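Local coordinates for guanine nucleotide exchange protein (Legionella pneumophila, PDB 1XSZ), which probably acts as a guanine nucleotide exchange factor for ADP-ribosylation factor (Arf) GTPases, with a Sec7 domain and a C-terminal capping domain, at residues A[170-174]-A[175-179]. Sequence-based numbering, arbitrary orientation.
Sequences GGNNG and GDFDA
With CG of Asn172 anti to its own N (chi1 -171°) and CG of Phe177 swung beside the Phe177 N (chi1 -67°), the amide of Asn172 lies almost flat against the phenyl ring, their planes 14° apart. Asn172 opens a type I' beta turn that ends at Gly175, and Phe177 follows two residues on, in the loop joining helices 161-167 and 179-191 of the Sec7 domain. Asn172 CB sits over the ring face, 3.6 Å from the Phe177 centroid, a CH-pi contact. The same amide also bonds the backbone: Asn172 ND2 donates almost straight to Asp176 O at 3.2 Å, the acceptor lying in the amide plane, while Asn172 OD1 takes the N-H of Ser129. Both ends of the amide are thus held, which fixes its rotation over the ring. Phe177 itself is buried and packs on Ala133 and Leu136 of helix 131-149, placing the turn beside that helix. The turn closes with Asn172 N to Gly175 O at 2.8 Å and Gly175 N to Asn172 O at 2.9 Å; a classic beta bulge sets Gly171 and Asn172 together opposite Gly175. Past the bulge the Asp176 side chain starts away from 170-174, but its carboxylate end comes back to Gly170: Asp176 OD1 takes the hydrogen of Gly170 N at 2.6 Å, nearly in line with the CG-OD1 bond.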
ATOM      1  N   GLY A 170      -8.294  25.074  11.895  1.00 22.96           N
ATOM      2  CA  GLY A 170      -8.980  25.107  10.615  1.00 22.79           C
ATOM      3  C   GLY A 170      -9.065  23.764   9.916  1.00 22.90           C
ATOM      4  O   GLY A 170      -9.530  23.682   8.781  1.00 24.63           O
ATOM      5  N   GLY A 171      -8.628  22.706  10.596  1.00 21.95           N
ATOM      6  CA  GLY A 171      -8.651  21.384   9.998  1.00 21.51           C
ATOM      7  C   GLY A 171      -9.979  20.659  10.072  1.00 21.58           C
ATOM      8  O   GLY A 171     -10.186  19.649   9.397  1.00 21.26           O
ATOM      9  N   ASN A 172     -10.888  21.166  10.897  1.00 21.16           N
ATOM     10  CA  ASN A 172     -12.196  20.544  11.039  1.00 21.88           C
ATOM     11  C   ASN A 172     -13.185  21.205  10.084  1.00 23.00           C
ATOM     12  O   ASN A 172     -14.029  22.005  10.494  1.00 24.34           O
ATOM     13  CB  ASN A 172     -12.673  20.664  12.489  1.00 21.15           C
ATOM     14  CG  ASN A 172     -13.928  19.857  12.761  1.00 22.38           C
ATOM     15  OD1 ASN A 172     -14.242  18.908  12.042  1.00 23.56           O
ATOM     16  ND2 ASN A 172     -14.648  20.225  13.816  1.00 24.92           N
ATOM     17  N   ASN A 173     -13.055  20.871   8.802  1.00 24.32           N
ATOM     18  CA  ASN A 173     -13.916  21.409   7.756  1.00 26.59           C
ATOM     19  C   ASN A 173     -13.920  22.935   7.781  1.00 26.87           C
ATOM     20  O   ASN A 173     -14.978  23.563   7.704  1.00 27.00           O
ATOM     21  CB  ASN A 173     -15.344  20.884   7.927  1.00 28.24           C
ATOM     22  CG  ASN A 173     -16.221  21.161   6.719  1.00 29.92           C
ATOM     23  OD1 ASN A 173     -17.410  20.842   6.718  1.00 31.58           O
ATOM     24  ND2 ASN A 173     -15.638  21.749   5.682  1.00 29.55           N
ATOM     25  N   GLY A 174     -12.735  23.526   7.886  1.00 25.92           N
ATOM     26  CA  GLY A 174     -12.633  24.973   7.921  1.00 25.60           C
ATOM     27  C   GLY A 174     -12.608  25.521   9.332  1.00 24.56           C
ATOM     28  O   GLY A 174     -12.046  26.588   9.586  1.00 25.98           O
ATOM     29  N   GLY A 175     -13.226  24.795  10.258  1.00 24.32           N
ATOM     30  CA  GLY A 175     -13.246  25.227  11.643  1.00 22.95           C
ATOM     31  C   GLY A 175     -12.208  24.475  12.451  1.00 22.55           C
ATOM     32  O   GLY A 175     -11.352  23.799  11.882  1.00 22.50           O
ATOM     33  N   ASP A 176     -12.272  24.587  13.773  1.00 22.51           N
ATOM     34  CA  ASP A 176     -11.315  23.896  14.627  1.00 22.70           C
ATOM     35  C   ASP A 176     -11.950  22.713  15.334  1.00 22.97           C
ATOM     36  O   ASP A 176     -13.175  22.614  15.441  1.00 23.87           O
ATOM     37  CB  ASP A 176     -10.750  24.837  15.698  1.00 24.29           C
ATOM     38  CG  ASP A 176     -10.140  26.095  15.116  1.00 24.93           C
ATOM     39  OD1 ASP A 176      -9.516  26.018  14.039  1.00 24.90           O
ATOM     40  OD2 ASP A 176     -10.276  27.162  15.754  1.00 29.69           O
ATOM     41  N   PHE A 177     -11.101  21.802  15.798  1.00 20.97           N
ATOM     42  CA  PHE A 177     -11.554  20.645  16.558  1.00 20.61           C
ATOM     43  C   PHE A 177     -11.602  21.162  17.991  1.00 22.19           C
ATOM     44  O   PHE A 177     -10.862  22.084  18.339  1.00 22.49           O
ATOM     45  CB  PHE A 177     -10.534  19.502  16.472  1.00 18.26           C
ATOM     46  CG  PHE A 177     -10.394  18.906  15.103  1.00 17.15           C
ATOM     47  CD1 PHE A 177     -11.345  18.017  14.616  1.00 17.39           C
ATOM     48  CD2 PHE A 177      -9.313  19.244  14.293  1.00 17.71           C
ATOM     49  CE1 PHE A 177     -11.226  17.472  13.345  1.00 16.52           C
ATOM     50  CE2 PHE A 177      -9.185  18.705  13.018  1.00 17.23           C
ATOM     51  CZ  PHE A 177     -10.143  17.819  12.541  1.00 17.12           C
ATOM     52  N   ASP A 178     -12.464  20.586  18.821  1.00 23.57           N
ATOM     53  CA  ASP A 178     -12.547  21.019  20.210  1.00 25.46           C
ATOM     54  C   ASP A 178     -11.195  20.825  20.890  1.00 24.71           C
ATOM     55  O   ASP A 178     -10.564  19.775  20.750  1.00 23.24           O
ATOM     56  CB  ASP A 178     -13.623  20.230  20.957  1.00 28.34           C
ATOM     57  CG  ASP A 178     -15.028  20.667  20.587  1.00 31.80           C
ATOM     58  OD1 ASP A 178     -15.993  20.077  21.118  1.00 33.06           O
ATOM     59  OD2 ASP A 178     -15.168  21.601  19.768  1.00 34.50           O
ATOM     60  N   ALA A 179     -10.756  21.843  21.621  1.00 23.26           N
ATOM     61  CA  ALA A 179      -9.475  21.804  22.319  1.00 23.39           C
ATOM     62  C   ALA A 179      -9.338  20.595  23.238  1.00 22.48           C
ATOM     63  O   ALA A 179      -8.303  19.924  23.242  1.00 22.32           O
ATOM     64  CB  ALA A 179      -9.285  23.087  23.122  1.00 24.80           C
TER